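Local coordinates for protein DNA polymerase II large subunit (Pyrococcus horikoshii, PDB 7OEC) that probably excises itself by protein splicing from the large subunit of an archaeal DNA polymerase, as a mini-intein of a hyperthermophile, at residues 4-12 and 159-169. The protein carries 2 engineered substitutions. Sequence-based numbering, arbitrary orientation.
Sequences AFPGDTRIL and VIINENIVTHQ. Engineered in segment 4-12: Ala4 (natural residue Cys).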
loop_
_atom_site.group_PDB
_atom_site.type_symbol
_atom_site.label_atom_id
_atom_site.label_comp_id
_atom_site.label_asym_id
_atom_site.label_seq_id
_atom_site.Cartn_x
_atom_site.Cartn_y
_atom_site.Cartn_z
ATOM N N ALA A 4 8.554 2.867 0.037
ATOM C CA ALA A 4 7.604 3.524 -0.855
ATOM C C ALA A 4 7.029 2.505 -1.839
ATOM O O ALA A 4 7.427 1.340 -1.879
ATOM C CB ALA A 4 8.296 4.673 -1.604
ATOM N N PHE A 5 6.088 2.960 -2.643
ATOM C CA PHE A 5 5.469 2.223 -3.718
ATOM C C PHE A 5 5.655 2.989 -5.028
ATOM O O PHE A 5 5.801 4.219 -5.042
ATOM C CB PHE A 5 3.955 2.177 -3.493
ATOM C CG PHE A 5 3.489 1.530 -2.235
ATOM C CD1 PHE A 5 3.358 0.177 -2.161
ATOM C CD2 PHE A 5 3.087 2.274 -1.168
ATOM C CE1 PHE A 5 2.867 -0.436 -1.038
ATOM C CE2 PHE A 5 2.563 1.670 -0.079
ATOM C CZ PHE A 5 2.448 0.313 -0.010
ATOM N N PRO A 6 5.561 2.295 -6.151
ATOM C CA PRO A 6 5.483 2.993 -7.432
ATOM C C PRO A 6 4.203 3.816 -7.528
ATOM O O PRO A 6 3.163 3.463 -6.967
ATOM C CB PRO A 6 5.493 1.859 -8.458
ATOM C CG PRO A 6 5.238 0.650 -7.731
ATOM C CD PRO A 6 5.495 0.836 -6.288
ATOM N N GLY A 7 4.289 4.925 -8.259
ATOM C CA GLY A 7 3.162 5.825 -8.379
ATOM C C GLY A 7 1.938 5.224 -9.026
ATOM O O GLY A 7 0.840 5.734 -8.799
ATOM N N ASP A 8 2.089 4.172 -9.832
ATOM C CA ASP A 8 0.923 3.555 -10.456
ATOM C C ASP A 8 0.200 2.570 -9.543
ATOM O O ASP A 8 -0.820 2.012 -9.940
ATOM C CB ASP A 8 1.286 2.916 -11.803
ATOM C CG ASP A 8 2.232 1.727 -11.693
ATOM O OD1 ASP A 8 2.611 1.358 -10.573
ATOM O OD2 ASP A 8 2.599 1.152 -12.766
ATOM N N THR A 9 0.662 2.397 -8.314
ATOM C CA THR A 9 -0.048 1.579 -7.350
ATOM C C THR A 9 -1.387 2.219 -7.047
ATOM O O THR A 9 -1.468 3.431 -6.828
ATOM C CB THR A 9 0.769 1.536 -6.061
ATOM O OG1 THR A 9 2.069 0.991 -6.284
ATOM C CG2 THR A 9 0.101 0.702 -4.991
ATOM N N ARG A 10 -2.434 1.403 -7.009
ATOM C CA ARG A 10 -3.757 1.908 -6.701
ATOM C C ARG A 10 -4.021 1.729 -5.220
ATOM O O ARG A 10 -3.569 0.754 -4.603
ATOM C CB ARG A 10 -4.837 1.199 -7.515
ATOM C CG ARG A 10 -4.903 1.654 -8.973
ATOM C CD ARG A 10 -3.817 1.037 -9.811
ATOM N NE ARG A 10 -3.901 -0.426 -9.895
ATOM C CZ ARG A 10 -2.843 -1.236 -10.050
ATOM N NH1 ARG A 10 -1.588 -0.731 -10.126
ATOM N NH2 ARG A 10 -3.048 -2.560 -10.093
ATOM N N ILE A 11 -4.746 2.679 -4.647
ATOM C CA ILE A 11 -5.104 2.619 -3.244
ATOM C C ILE A 11 -6.590 2.916 -3.036
ATOM O O ILE A 11 -7.171 3.778 -3.712
ATOM C CB ILE A 11 -4.219 3.571 -2.426
ATOM C CG1 ILE A 11 -4.448 3.366 -0.940
ATOM C CG2 ILE A 11 -4.405 4.943 -2.901
ATOM C CD1 ILE A 11 -3.348 3.985 -0.096
ATOM N N LEU A 12 -7.210 2.164 -2.118
ATOM C CA LEU A 12 -8.631 2.313 -1.822
ATOM C C LEU A 12 -8.850 3.439 -0.819
ATOM O O LEU A 12 -8.301 3.428 0.294
ATOM C CB LEU A 12 -9.165 1.012 -1.250
ATOM C CG LEU A 12 -10.670 0.913 -1.025
ATOM C CD1 LEU A 12 -11.439 1.071 -2.331
ATOM C CD2 LEU A 12 -11.022 -0.390 -0.310
ATOM N N VAL A 159 -2.967 -0.301 4.447
ATOM C CA VAL A 159 -3.662 0.209 3.280
ATOM C C VAL A 159 -4.111 -0.995 2.465
ATOM O O VAL A 159 -3.660 -2.131 2.670
ATOM C CB VAL A 159 -2.774 1.150 2.435
ATOM C CG1 VAL A 159 -2.427 2.430 3.189
ATOM C CG2 VAL A 159 -1.484 0.476 2.019
ATOM N N ILE A 160 -5.020 -0.727 1.533
ATOM C CA ILE A 160 -5.599 -1.742 0.661
ATOM C C ILE A 160 -5.290 -1.330 -0.770
ATOM O O ILE A 160 -5.774 -0.297 -1.242
ATOM C CB ILE A 160 -7.098 -1.913 0.930
ATOM C CG1 ILE A 160 -7.268 -2.330 2.413
ATOM C CG2 ILE A 160 -7.672 -2.949 -0.012
ATOM C CD1 ILE A 160 -8.642 -2.411 2.870
ATOM N N ILE A 161 -4.440 -2.100 -1.447
ATOM C CA ILE A 161 -3.844 -1.635 -2.691
ATOM C C ILE A 161 -4.152 -2.563 -3.856
ATOM O O ILE A 161 -4.456 -3.739 -3.699
ATOM C CB ILE A 161 -2.330 -1.413 -2.577
ATOM C CG1 ILE A 161 -1.594 -2.701 -2.286
ATOM C CG2 ILE A 161 -2.044 -0.265 -1.575
ATOM C CD1 ILE A 161 -0.081 -2.561 -2.473
ATOM N N ASN A 162 -4.073 -2.005 -5.049
ATOM C CA ASN A 162 -4.245 -2.756 -6.282
ATOM C C ASN A 162 -5.522 -3.590 -6.170
ATOM O O ASN A 162 -6.580 -3.013 -5.884
ATOM C CB ASN A 162 -2.981 -3.514 -6.622
ATOM C CG ASN A 162 -1.838 -2.584 -6.926
ATOM O OD1 ASN A 162 -2.033 -1.384 -7.084
ATOM N ND2 ASN A 162 -0.637 -3.125 -7.000
ATOM N N GLU A 163 -5.470 -4.892 -6.444
ATOM C CA GLU A 163 -6.653 -5.745 -6.400
ATOM C C GLU A 163 -6.930 -6.157 -4.957
ATOM O O GLU A 163 -6.860 -7.331 -4.577
ATOM C CB GLU A 163 -6.462 -6.958 -7.297
ATOM C CG GLU A 163 -6.122 -6.560 -8.740
ATOM C CD GLU A 163 -4.613 -6.595 -9.080
ATOM O OE1 GLU A 163 -3.772 -6.540 -8.157
ATOM O OE2 GLU A 163 -4.274 -6.691 -10.307
ATOM N N ASN A 164 -7.256 -5.145 -4.146
ATOM C CA ASN A 164 -7.821 -5.353 -2.811
ATOM C C ASN A 164 -6.843 -6.050 -1.847
ATOM O O ASN A 164 -7.257 -6.754 -0.923
ATOM C CB ASN A 164 -9.171 -6.086 -2.884
ATOM C CG ASN A 164 -10.237 -5.332 -3.650
ATOM O OD1 ASN A 164 -10.010 -4.345 -4.320
ATOM N ND2 ASN A 164 -11.418 -5.814 -3.532
ATOM N N ILE A 165 -5.548 -5.745 -1.985
ATOM C CA ILE A 165 -4.479 -6.394 -1.232
ATOM C C ILE A 165 -4.208 -5.639 0.058
ATOM O O ILE A 165 -3.918 -4.445 0.029
ATOM C CB ILE A 165 -3.209 -6.476 -2.091
ATOM C CG1 ILE A 165 -3.424 -7.428 -3.262
ATOM C CG2 ILE A 165 -2.039 -6.904 -1.242
ATOM C CD1 ILE A 165 -2.500 -7.146 -4.432
ATOM N N VAL A 166 -4.239 -6.330 1.190
ATOM C CA VAL A 166 -3.924 -5.691 2.466
ATOM C C VAL A 166 -2.411 -5.641 2.625
ATOM O O VAL A 166 -1.736 -6.675 2.533
ATOM C CB VAL A 166 -4.547 -6.465 3.636
ATOM C CG1 VAL A 166 -4.129 -5.844 5.005
ATOM C CG2 VAL A 166 -6.040 -6.469 3.519
ATOM N N THR A 167 -1.871 -4.458 2.901
ATOM C CA THR A 167 -0.439 -4.370 3.149
ATOM C C THR A 167 -0.156 -3.228 4.116
ATOM O O THR A 167 -1.057 -2.535 4.586
ATOM C CB THR A 167 0.381 -4.320 1.850
ATOM O OG1 THR A 167 1.770 -4.608 2.138
ATOM C CG2 THR A 167 0.297 -2.998 1.266
ATOM N N HIS A 168 1.108 -3.081 4.454
ATOM C CA HIS A 168 1.546 -2.017 5.329
ATOM C C HIS A 168 1.727 -0.758 4.505
ATOM O O HIS A 168 2.159 -0.832 3.348
ATOM C CB HIS A 168 2.868 -2.406 5.983
ATOM C CG HIS A 168 3.191 -1.587 7.202
ATOM N ND1 HIS A 168 3.721 -0.317 7.125
ATOM C CD2 HIS A 168 3.044 -1.845 8.529
ATOM C CE1 HIS A 168 3.896 0.165 8.343
ATOM N NE2 HIS A 168 3.518 -0.750 9.216
ATOM N N GLN A 169 1.408 0.397 5.097
ATOM C CA GLN A 169 1.700 1.651 4.402
ATOM C C GLN A 169 3.236 1.712 4.181
ATOM O O GLN A 169 4.108 1.069 4.862
ATOM C CB GLN A 169 1.212 2.869 5.163
ATOM C CG GLN A 169 2.175 3.229 6.287
ATOM C CD GLN A 169 1.720 4.390 7.089
ATOM O OE1 GLN A 169 0.536 4.662 7.200
ATOM N NE2 GLN A 169 2.654 5.072 7.681
ATOM O OXT GLN A 169 3.607 2.446 3.270
HETATM O O HOH W 1 2.079 -1.819 -7.009
HETATM O O HOH W 2 -1.671 -4.835 -9.960
HETATM O O HOH W 3 -6.254 1.812 1.372
#
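Asn162 and Arg10 grip each other twice through the Arg10 backbone. Asn162 OD1 accepts from Arg10 N (2.8 Å), almost straight on (C=O...N angle 171°), and Asn162 N donates to Arg10 O (2.8 Å). The Arg10 side chain bends at chi2 and chi3, laying its guanidinium over the Asn162 amide. The two planes lie 12° apart, with Asn162 OD1 over the guanidinium centre, 3.1 Å from Arg10 CZ. Asp8 O holds this stack by accepting from Arg10 NH1 (2.9 Å). Replacing Arg10 by alanine would probably cost the Asn162 amide its stacking partner and Asp8 O its side-chain donor. Water 1 accepts from Asn162 ND2 and donates to Thr9 OG1, which itself donates to Pro6 O in a type I turn. Leu12 N bonds Ile160 O, and Ile11 CD1 packs on Val159 CG1 (3.7 Å). The Phe5 ring meets Ile161 CD1 obliquely and has His168 O at its edge. Gln169 OXT lies 3.6 Å from Phe5 CE2, so the C-terminus sits beside the residue after engineered Ala4 (natural cysteine), consistent with paired splice junctions. In this all-beta Hint fold, strand 10-15 bridges hairpin 158-168 at Ile11 and Ile161, and strand 89-93 packs against Phe5, Ile161 and Asn162.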